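Local coordinates for protein retinol dehydratase (Spodoptera frugiperda, PDB 1FMJ) that probably converts retinol to anhydroretinol, using a sulfotransferase fold in which retinol and the spent nucleotide PAP are bound close together, at residues H164-S168 / H230-A234; Y182-P187 / Y227-V231; S70-S74 / V190-S194. One frame throughout, in Å; residues are numbered along the deposited sequence.

Contact 1 of 3, residues H164-S168 / H230-A234; sequences HLPLS and HVKEA. With RTL (retinol), chain H.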
loop_
_atom_site.group_PDB
_atom_site.type_symbol
_atom_site.label_atom_id
_atom_site.label_comp_id
_atom_site.label_asym_id
_atom_site.label_seq_id
_atom_site.Cartn_x
_atom_site.Cartn_y
_atom_site.Cartn_z
ATOM N N HIS A 164 4.534 1.585 1.023
ATOM C CA HIS A 164 3.461 2.283 1.696
ATOM C C HIS A 164 4.116 3.113 2.801
ATOM O O HIS A 164 3.460 3.582 3.717
ATOM C CB HIS A 164 2.437 1.295 2.276
ATOM C CG HIS A 164 1.765 0.449 1.236
ATOM N ND1 HIS A 164 1.169 0.985 0.114
ATOM C CD2 HIS A 164 1.604 -0.892 1.141
ATOM C CE1 HIS A 164 0.671 0.010 -0.627
ATOM N NE2 HIS A 164 0.921 -1.139 -0.027
ATOM N N LEU A 165 5.430 3.295 2.713
ATOM C CA LEU A 165 6.100 4.094 3.731
ATOM C C LEU A 165 6.018 5.576 3.403
ATOM O O LEU A 165 6.200 5.978 2.253
ATOM C CB LEU A 165 7.573 3.685 3.874
ATOM C CG LEU A 165 7.818 2.317 4.525
ATOM C CD1 LEU A 165 9.303 2.029 4.592
ATOM C CD2 LEU A 165 7.204 2.293 5.912
ATOM N N PRO A 166 5.698 6.406 4.409
ATOM C CA PRO A 166 5.613 7.851 4.194
ATOM C C PRO A 166 7.042 8.327 3.924
ATOM O O PRO A 166 8.004 7.678 4.345
ATOM C CB PRO A 166 5.046 8.365 5.523
ATOM C CG PRO A 166 5.557 7.379 6.512
ATOM C CD PRO A 166 5.346 6.062 5.798
ATOM N N LEU A 167 7.184 9.437 3.211
ATOM C CA LEU A 167 8.503 9.952 2.869
ATOM C C LEU A 167 9.477 10.147 4.030
ATOM O O LEU A 167 10.673 9.937 3.858
ATOM C CB LEU A 167 8.369 11.269 2.089
ATOM C CG LEU A 167 7.609 11.208 0.754
ATOM C CD1 LEU A 167 7.654 12.578 0.073
ATOM C CD2 LEU A 167 8.224 10.144 -0.161
ATOM N N SER A 168 8.979 10.529 5.205
ATOM C CA SER A 168 9.852 10.772 6.355
ATOM C C SER A 168 10.617 9.559 6.884
ATOM O O SER A 168 11.572 9.711 7.654
ATOM C CB SER A 168 9.055 11.411 7.495
ATOM O OG SER A 168 8.036 10.551 7.945
ATOM N N HIS A 230 0.513 10.954 6.330
ATOM C CA HIS A 230 1.115 10.178 5.240
ATOM C C HIS A 230 0.904 10.928 3.925
ATOM O O HIS A 230 1.850 11.169 3.168
ATOM C CB HIS A 230 0.464 8.783 5.188
ATOM C CG HIS A 230 1.200 7.788 4.342
ATOM N ND1 HIS A 230 1.423 7.974 2.995
ATOM C CD2 HIS A 230 1.708 6.568 4.643
ATOM C CE1 HIS A 230 2.031 6.910 2.500
ATOM N NE2 HIS A 230 2.215 6.042 3.481
ATOM N N VAL A 231 -0.337 11.322 3.665
ATOM C CA VAL A 231 -0.668 12.057 2.445
ATOM C C VAL A 231 -0.005 13.429 2.386
ATOM O O VAL A 231 0.548 13.813 1.357
ATOM C CB VAL A 231 -2.181 12.281 2.319
ATOM C CG1 VAL A 231 -2.489 13.107 1.060
ATOM C CG2 VAL A 231 -2.908 10.938 2.269
ATOM N N LYS A 232 -0.078 14.179 3.482
ATOM C CA LYS A 232 0.500 15.518 3.504
ATOM C C LYS A 232 1.989 15.558 3.162
ATOM O O LYS A 232 2.442 16.467 2.480
ATOM C CB LYS A 232 0.239 16.184 4.861
ATOM C CG LYS A 232 -1.239 16.464 5.091
ATOM C CD LYS A 232 -1.479 17.360 6.282
ATOM C CE LYS A 232 -2.945 17.728 6.368
ATOM N NZ LYS A 232 -3.179 18.739 7.418
ATOM N N GLU A 233 2.742 14.569 3.624
ATOM C CA GLU A 233 4.173 14.525 3.338
ATOM C C GLU A 233 4.456 14.450 1.848
ATOM O O GLU A 233 5.416 15.042 1.360
ATOM C CB GLU A 233 4.818 13.330 4.027
ATOM C CG GLU A 233 5.169 13.568 5.476
ATOM C CD GLU A 233 5.991 12.433 6.042
ATOM O OE1 GLU A 233 6.761 11.836 5.261
ATOM O OE2 GLU A 233 5.881 12.142 7.257
ATOM N N ALA A 234 3.620 13.714 1.122
ATOM C CA ALA A 234 3.799 13.579 -0.317
ATOM C C ALA A 234 3.245 14.807 -1.005
ATOM O O ALA A 234 3.809 15.291 -1.985
ATOM C CB ALA A 234 3.084 12.339 -0.825
HETATM C C1 RTL H . 0.171 -13.459 6.389
HETATM C C2 RTL H . 0.508 -13.926 7.842
HETATM C C3 RTL H . 1.991 -14.211 8.047
HETATM C C4 RTL H . 3.211 -14.191 7.129
HETATM C C5 RTL H . 2.689 -13.731 5.765
HETATM C C6 RTL H . 1.382 -13.393 5.383
HETATM C C7 RTL H . 1.031 -12.947 4.009
HETATM C C8 RTL H . 1.182 -11.668 3.555
HETATM C C9 RTL H . 0.836 -11.218 2.200
HETATM C C10 RTL H . 1.049 -9.886 1.896
HETATM C C11 RTL H . 0.805 -9.141 0.641
HETATM C C12 RTL H . 0.140 -7.960 0.874
HETATM C C13 RTL H . -0.360 -6.845 0.044
HETATM C C14 RTL H . -1.026 -5.683 0.319
HETATM C C15 RTL H . -0.249 -4.449 0.522
HETATM O O1 RTL H . -0.024 -3.784 -0.648
HETATM C C16 RTL H . -0.467 -12.089 6.695
HETATM C C17 RTL H . -0.947 -14.430 5.978
HETATM C C18 RTL H . 3.852 -13.706 4.761
HETATM C C19 RTL H . 0.258 -12.220 1.183
HETATM C C20 RTL H . 0.004 -7.185 -1.410
HETATM O O HOH W 1 4.450 10.157 2.310
#
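Two polar anchors fix the loop that follows strand 160-163 against the flank of helix 227-235. At the first, H230 NE2 donates to H164 O at 2.8 Å with a nearly straight angle of 164°, so a buried carbonyl of the loop is satisfied by an imidazole whose other nitrogen is hydrogen-bonded to Y182. P166, which has no amide hydrogen to place, lies over one face of the same ring: its CB is 4.1 Å from the H230 centroid, a CH-pi contact. The second anchor is E233, whose OE1 accepts from S168 N (2.6 Å) and whose OE2 from S168 OG (2.8 Å), so one carboxylate serves both donors of a single residue early in a 3-10 segment. OE2 also takes a salt bridge from K41 and a hydrogen bond from Y43. The amide of L167 turns instead to a water, which accepts from L167 N (3.0 Å) and donates to H230 O (2.9 Å). Beside these polar groups L167 packs on the helix, with CD1 4.0 Å from A234 CA. On H164 the ring is engaged at both nitrogens, ND1 with S70 O and NE2 with retinol O1 at 2.9 Å. The histidine of this Lys-Thr-His sequence is the catalytic base in related sulfotransferases; the helix thus holds the backbone of a residue whose ring is probably poised for the same work on the retinol hydroxyl.

Contact 2 of 3, residues Y182-P187 / Y227-V231; sequences YLARDP and YFEHV. With A3P (adenosine-3'-5'-diphosphate), chain G.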
loop_
_atom_site.group_PDB
_atom_site.type_symbol
_atom_site.label_atom_id
_atom_site.label_comp_id
_atom_site.label_asym_id
_atom_site.label_seq_id
_atom_site.Cartn_x
_atom_site.Cartn_y
_atom_site.Cartn_z
ATOM N N TYR A 182 3.000 8.939 -6.380
ATOM C CA TYR A 182 2.281 8.706 -5.147
ATOM C C TYR A 182 0.789 8.815 -5.379
ATOM O O TYR A 182 0.297 9.795 -5.948
ATOM C CB TYR A 182 2.719 9.711 -4.087
ATOM C CG TYR A 182 2.028 9.550 -2.757
ATOM C CD1 TYR A 182 2.652 8.897 -1.701
ATOM C CD2 TYR A 182 0.755 10.082 -2.545
ATOM C CE1 TYR A 182 2.030 8.778 -0.451
ATOM C CE2 TYR A 182 0.124 9.969 -1.311
ATOM C CZ TYR A 182 0.767 9.321 -0.267
ATOM O OH TYR A 182 0.155 9.258 0.966
ATOM N N LEU A 183 0.073 7.795 -4.931
ATOM C CA LEU A 183 -1.373 7.757 -5.076
ATOM C C LEU A 183 -2.097 8.035 -3.768
ATOM O O LEU A 183 -1.698 7.542 -2.704
ATOM C CB LEU A 183 -1.814 6.399 -5.618
ATOM C CG LEU A 183 -2.092 6.311 -7.125
ATOM C CD1 LEU A 183 -3.268 7.208 -7.482
ATOM C CD2 LEU A 183 -0.849 6.711 -7.911
ATOM N N ALA A 184 -3.151 8.842 -3.869
ATOM C CA ALA A 184 -4.003 9.207 -2.742
ATOM C C ALA A 184 -5.428 8.887 -3.170
ATOM O O ALA A 184 -5.741 8.870 -4.360
ATOM C CB ALA A 184 -3.872 10.687 -2.411
ATOM N N ARG A 185 -6.289 8.631 -2.199
ATOM C CA ARG A 185 -7.673 8.279 -2.480
ATOM C C ARG A 185 -8.521 8.723 -1.295
ATOM O O ARG A 185 -8.032 8.779 -0.169
ATOM C CB ARG A 185 -7.771 6.759 -2.648
ATOM C CG ARG A 185 -9.144 6.229 -3.051
ATOM C CD ARG A 185 -9.148 4.703 -3.050
ATOM N NE ARG A 185 -10.430 4.175 -3.509
ATOM C CZ ARG A 185 -10.753 2.886 -3.536
ATOM N NH1 ARG A 185 -9.885 1.960 -3.127
ATOM N NH2 ARG A 185 -11.951 2.525 -3.981
ATOM N N ASP A 186 -9.785 9.047 -1.552
ATOM C CA ASP A 186 -10.702 9.472 -0.494
ATOM C C ASP A 186 -10.480 8.507 0.670
ATOM O O ASP A 186 -10.586 7.299 0.492
ATOM C CB ASP A 186 -12.143 9.358 -0.993
ATOM C CG ASP A 186 -13.153 9.942 -0.027
ATOM O OD1 ASP A 186 -13.091 9.646 1.189
ATOM O OD2 ASP A 186 -14.017 10.704 -0.502
ATOM N N PRO A 187 -10.185 9.029 1.873
ATOM C CA PRO A 187 -9.935 8.237 3.083
ATOM C C PRO A 187 -11.054 7.260 3.453
ATOM O O PRO A 187 -10.803 6.177 3.993
ATOM C CB PRO A 187 -9.752 9.297 4.174
ATOM C CG PRO A 187 -9.448 10.544 3.438
ATOM C CD PRO A 187 -10.261 10.463 2.200
ATOM N N TYR A 227 -3.329 8.652 8.699
ATOM C CA TYR A 227 -3.574 8.758 7.273
ATOM C C TYR A 227 -3.188 10.111 6.660
ATOM O O TYR A 227 -2.451 10.171 5.674
ATOM C CB TYR A 227 -5.044 8.482 6.966
ATOM C CG TYR A 227 -5.385 8.785 5.527
ATOM C CD1 TYR A 227 -5.069 7.885 4.514
ATOM C CD2 TYR A 227 -5.959 10.005 5.171
ATOM C CE1 TYR A 227 -5.310 8.193 3.179
ATOM C CE2 TYR A 227 -6.206 10.326 3.832
ATOM C CZ TYR A 227 -5.877 9.420 2.847
ATOM O OH TYR A 227 -6.086 9.744 1.521
ATOM N N PHE A 228 -3.683 11.201 7.227
ATOM C CA PHE A 228 -3.363 12.499 6.657
ATOM C C PHE A 228 -1.903 12.929 6.726
ATOM O O PHE A 228 -1.437 13.662 5.853
ATOM C CB PHE A 228 -4.265 13.570 7.252
ATOM C CG PHE A 228 -5.637 13.570 6.669
ATOM C CD1 PHE A 228 -6.711 13.034 7.372
ATOM C CD2 PHE A 228 -5.855 14.084 5.391
ATOM C CE1 PHE A 228 -7.978 13.017 6.808
ATOM C CE2 PHE A 228 -7.119 14.066 4.826
ATOM C CZ PHE A 228 -8.182 13.533 5.536
ATOM N N GLU A 229 -1.175 12.487 7.743
ATOM C CA GLU A 229 0.241 12.841 7.824
ATOM C C GLU A 229 0.971 12.152 6.675
ATOM O O GLU A 229 1.917 12.695 6.100
ATOM C CB GLU A 229 0.840 12.406 9.162
ATOM C CG GLU A 229 0.270 13.151 10.368
ATOM C CD GLU A 229 0.180 14.648 10.129
ATOM O OE1 GLU A 229 1.173 15.225 9.631
ATOM O OE2 GLU A 229 -0.877 15.246 10.436
ATOM N N HIS A 230 0.513 10.954 6.330
ATOM C CA HIS A 230 1.115 10.178 5.240
ATOM C C HIS A 230 0.904 10.928 3.925
ATOM O O HIS A 230 1.850 11.169 3.168
ATOM C CB HIS A 230 0.464 8.783 5.188
ATOM C CG HIS A 230 1.200 7.788 4.342
ATOM N ND1 HIS A 230 1.423 7.974 2.995
ATOM C CD2 HIS A 230 1.708 6.568 4.643
ATOM C CE1 HIS A 230 2.031 6.910 2.500
ATOM N NE2 HIS A 230 2.215 6.042 3.481
ATOM N N VAL A 231 -0.337 11.322 3.665
ATOM C CA VAL A 231 -0.668 12.057 2.445
ATOM C C VAL A 231 -0.005 13.429 2.386
ATOM O O VAL A 231 0.548 13.813 1.357
ATOM C CB VAL A 231 -2.181 12.281 2.319
ATOM C CG1 VAL A 231 -2.489 13.107 1.060
ATOM C CG2 VAL A 231 -2.908 10.938 2.269
HETATM P P1 A3P G . -11.536 -1.392 -3.742
HETATM O O1P A3P G . -11.309 -2.184 -2.520
HETATM O O2P A3P G . -12.145 -2.210 -4.811
HETATM O O3P A3P G . -12.393 -0.233 -3.451
HETATM P P2 A3P G . -3.969 -0.883 -3.872
HETATM O O4P A3P G . -3.472 -1.463 -5.130
HETATM O O5P A3P G . -3.205 0.332 -3.519
HETATM O O6P A3P G . -3.892 -1.899 -2.783
HETATM O "O5'" A3P G . -5.481 -0.469 -4.065
HETATM C "C5'" A3P G . -6.482 -1.421 -4.386
HETATM C "C4'" A3P G . -7.788 -0.729 -4.790
HETATM O "O4'" A3P G . -7.710 -0.423 -6.211
HETATM C "C3'" A3P G . -9.007 -1.642 -4.637
HETATM O "O3'" A3P G . -10.143 -0.830 -4.261
HETATM C "C2'" A3P G . -9.058 -2.297 -6.002
HETATM O "O2'" A3P G . -10.223 -3.041 -6.346
HETATM C "C1'" A3P G . -8.776 -1.095 -6.891
HETATM N N9 A3P G . -8.354 -1.478 -8.245
HETATM C C8 A3P G . -7.401 -2.402 -8.643
HETATM N N7 A3P G . -7.251 -2.516 -9.936
HETATM C C5 A3P G . -8.165 -1.605 -10.449
HETATM C C6 A3P G . -8.526 -1.216 -11.786
HETATM N N6 A3P G . -7.961 -1.739 -12.878
HETATM N N1 A3P G . -9.510 -0.243 -11.946
HETATM C C2 A3P G . -10.114 0.322 -10.851
HETATM N N3 A3P G . -9.859 0.034 -9.537
HETATM C C4 A3P G . -8.868 -0.944 -9.408
HETATM O O HOH W 2 -4.878 7.671 0.102
#
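P187 lies at the apolar centre, its CB over the face of the Y227 ring (4.1 Å to the centroid, a CH-pi contact) and its CG 3.3 Å from Y227 CE2 and 3.9 Å from F228 CZ; W334 of helix 325-338 touches all three residues. This is the alpha/beta sulfotransferase fold: strand 179-184 belongs to the parallel sheet, and helix 227-235 packs on it, the short axes 10.4 Å apart at 143°. Back on the strand, A184 is small enough to let the helix approach, and V231 CG1 comes within 4.5 Å of its CB.

The polar edge has two parts. In the first, Y182 reaches across with chi1 in the t well so that its OH hydrogen-bonds H230 ND1 at 2.7 Å, the two rings meeting rim to rim. The second lies past the strand's C-terminal end. Y227 OH makes a weak bond to R185 O (2.8 Å), in competition with other partners that include Y346, and a water bridges it to the amide, with R185 N 2.9 Å from the water oxygen. D186 occupies the N-cap of helix 187-200, and P187 suits the first turn because it needs no amide partner there. R185, fully extended, leads away from the helix to the bound nucleotide, where NH2 donates to A3P O3P at 2.8 Å and NH1 to A3P O3' at 3.0 Å.

Contact 3 of 3, residues S70-S74 / V190-S194; sequences SYQRS and VAVSS. With A3P (adenosine-3'-5'-diphosphate), chain G.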
loop_
_atom_site.group_PDB
_atom_site.type_symbol
_atom_site.label_atom_id
_atom_site.label_comp_id
_atom_site.label_asym_id
_atom_site.label_seq_id
_atom_site.Cartn_x
_atom_site.Cartn_y
_atom_site.Cartn_z
ATOM N N SER A 70 2.181 5.048 -1.684
ATOM C CA SER A 70 0.805 5.410 -1.375
ATOM C C SER A 70 0.421 4.894 -0.019
ATOM O O SER A 70 1.133 4.077 0.566
ATOM C CB SER A 70 -0.135 4.730 -2.365
ATOM O OG SER A 70 -0.050 3.326 -2.165
ATOM N N TYR A 71 -0.708 5.374 0.492
ATOM C CA TYR A 71 -1.212 4.807 1.725
ATOM C C TYR A 71 -1.942 3.613 1.087
ATOM O O TYR A 71 -2.568 3.768 0.036
ATOM C CB TYR A 71 -2.224 5.700 2.429
ATOM C CG TYR A 71 -2.761 4.977 3.634
ATOM C CD1 TYR A 71 -2.033 4.935 4.822
ATOM C CD2 TYR A 71 -3.899 4.182 3.533
ATOM C CE1 TYR A 71 -2.417 4.104 5.876
ATOM C CE2 TYR A 71 -4.289 3.350 4.572
ATOM C CZ TYR A 71 -3.539 3.309 5.737
ATOM O OH TYR A 71 -3.876 2.416 6.723
ATOM N N GLN A 72 -1.870 2.439 1.695
ATOM C CA GLN A 72 -2.487 1.251 1.096
ATOM C C GLN A 72 -3.943 1.352 0.650
ATOM O O GLN A 72 -4.750 2.057 1.252
ATOM C CB GLN A 72 -2.342 0.043 2.026
ATOM C CG GLN A 72 -3.034 0.188 3.379
ATOM C CD GLN A 72 -3.292 -1.165 4.040
ATOM O OE1 GLN A 72 -4.436 -1.624 4.124
ATOM N NE2 GLN A 72 -2.228 -1.812 4.498
ATOM N N ARG A 73 -4.246 0.624 -0.426
ATOM C CA ARG A 73 -5.583 0.541 -1.011
ATOM C C ARG A 73 -6.006 1.832 -1.692
ATOM O O ARG A 73 -7.190 2.131 -1.797
ATOM C CB ARG A 73 -6.603 0.147 0.071
ATOM C CG ARG A 73 -6.216 -1.124 0.830
ATOM C CD ARG A 73 -5.885 -2.279 -0.116
ATOM N NE ARG A 73 -7.069 -2.915 -0.702
ATOM C CZ ARG A 73 -7.016 -3.786 -1.703
ATOM N NH1 ARG A 73 -5.844 -4.107 -2.220
ATOM N NH2 ARG A 73 -8.119 -4.365 -2.168
ATOM N N SER A 74 -5.023 2.585 -2.170
ATOM C CA SER A 74 -5.282 3.852 -2.835
ATOM C C SER A 74 -5.051 3.814 -4.334
ATOM O O SER A 74 -5.111 4.852 -4.990
ATOM C CB SER A 74 -4.401 4.944 -2.230
ATOM O OG SER A 74 -4.698 5.127 -0.861
ATOM N N VAL A 190 -10.808 4.256 1.277
ATOM C CA VAL A 190 -9.559 3.604 1.638
ATOM C C VAL A 190 -9.835 2.743 2.873
ATOM O O VAL A 190 -9.347 1.614 2.989
ATOM C CB VAL A 190 -8.457 4.655 1.991
ATOM C CG1 VAL A 190 -7.261 3.971 2.613
ATOM C CG2 VAL A 190 -8.022 5.413 0.738
ATOM N N ALA A 191 -10.617 3.288 3.799
ATOM C CA ALA A 191 -10.957 2.578 5.028
ATOM C C ALA A 191 -11.748 1.319 4.679
ATOM O O ALA A 191 -11.456 0.239 5.186
ATOM C CB ALA A 191 -11.772 3.478 5.950
ATOM N N VAL A 192 -12.743 1.461 3.808
ATOM C CA VAL A 192 -13.550 0.312 3.385
ATOM C C VAL A 192 -12.662 -0.715 2.676
ATOM O O VAL A 192 -12.735 -1.907 2.958
ATOM C CB VAL A 192 -14.695 0.732 2.430
ATOM C CG1 VAL A 192 -15.392 -0.515 1.846
ATOM C CG2 VAL A 192 -15.709 1.549 3.183
ATOM N N SER A 193 -11.807 -0.259 1.769
ATOM C CA SER A 193 -10.946 -1.198 1.060
ATOM C C SER A 193 -9.924 -1.835 2.000
ATOM O O SER A 193 -9.564 -3.003 1.836
ATOM C CB SER A 193 -10.221 -0.520 -0.105
ATOM O OG SER A 193 -9.480 -1.480 -0.851
ATOM N N SER A 194 -9.453 -1.066 2.977
ATOM C CA SER A 194 -8.484 -1.580 3.931
ATOM C C SER A 194 -9.167 -2.600 4.839
ATOM O O SER A 194 -8.560 -3.581 5.251
ATOM C CB SER A 194 -7.890 -0.435 4.757
ATOM O OG SER A 194 -7.081 0.402 3.946
HETATM P P1 A3P G . -11.536 -1.392 -3.742
HETATM O O1P A3P G . -11.309 -2.184 -2.520
HETATM O O2P A3P G . -12.145 -2.210 -4.811
HETATM O O3P A3P G . -12.393 -0.233 -3.451
HETATM P P2 A3P G . -3.969 -0.883 -3.872
HETATM O O4P A3P G . -3.472 -1.463 -5.130
HETATM O O5P A3P G . -3.205 0.332 -3.519
HETATM O O6P A3P G . -3.892 -1.899 -2.783
HETATM O "O5'" A3P G . -5.481 -0.469 -4.065
HETATM C "C5'" A3P G . -6.482 -1.421 -4.386
HETATM C "C4'" A3P G . -7.788 -0.729 -4.790
HETATM O "O4'" A3P G . -7.710 -0.423 -6.211
HETATM C "C3'" A3P G . -9.007 -1.642 -4.637
HETATM O "O3'" A3P G . -10.143 -0.830 -4.261
HETATM C "C2'" A3P G . -9.058 -2.297 -6.002
HETATM O "O2'" A3P G . -10.223 -3.041 -6.346
HETATM C "C1'" A3P G . -8.776 -1.095 -6.891
HETATM N N9 A3P G . -8.354 -1.478 -8.245
HETATM C C8 A3P G . -7.401 -2.402 -8.643
HETATM N N7 A3P G . -7.251 -2.516 -9.936
HETATM C C5 A3P G . -8.165 -1.605 -10.449
HETATM C C6 A3P G . -8.526 -1.216 -11.786
HETATM N N6 A3P G . -7.961 -1.739 -12.878
HETATM N N1 A3P G . -9.510 -0.243 -11.946
HETATM C C2 A3P G . -10.114 0.322 -10.851
HETATM N N3 A3P G . -9.859 0.034 -9.537
HETATM C C4 A3P G . -8.868 -0.944 -9.408
HETATM O O HOH W 3 -5.566 -3.986 5.406
HETATM O O HOH W 4 -10.299 -4.427 -0.438
#
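Residues 70-74 form the turn leaving strand 66-70, and R73 adopts left-handed backbone angles (70/28) that bring its CA within 5.7 Å of V190 CA on helix 187-200. The helix is regular here: S194 N donates to V190 O at 2.7 Å, and S194 OG returns to the same oxygen, also at 2.7 Å. In the loop, S74 OG steadies the turn by donating to Y71 O (2.7 Å). V190 supplies the apolar contact, its CG1 3.5 Å from Y71 CD2 at the ring edge. R73 NE donates to S193 OG (2.8 Å), and that hydroxyl donates in turn to A3P O1P (2.6 Å). R73 NH1 adds a weak bond to A3P O6P (3.0 Å), so one long cationic side chain lies between the 5'- and 3'-phosphates, with F310 making a cation-pi contact. Such a phosphate-binding loop after the first core strand, related to the P-loop and paired with a helix serine at the 3'-phosphate, is the hallmark of the sulfotransferase nucleotide site.

From the N terminus, the loop after strand 66-70 comes first and opens contact 3. The chain then passes 164-168, which opens contact 1, and 182-187, which opens contact 2, before 190-194 closes contact 3 across 115 intervening residues. Helix 227-235 closes the other two: contact 2 falls within the span of contact 1, and both share H230 and V231. Contact 3 crosses each of them. The crossings are bonded as well as topological, since S70 O meets H164 ND1 at 3.1 Å and R73 O meets R185 NH1 at 3.0 Å. Together they join three neighbouring strands of the parallel sheet, two helices and both ligand pockets.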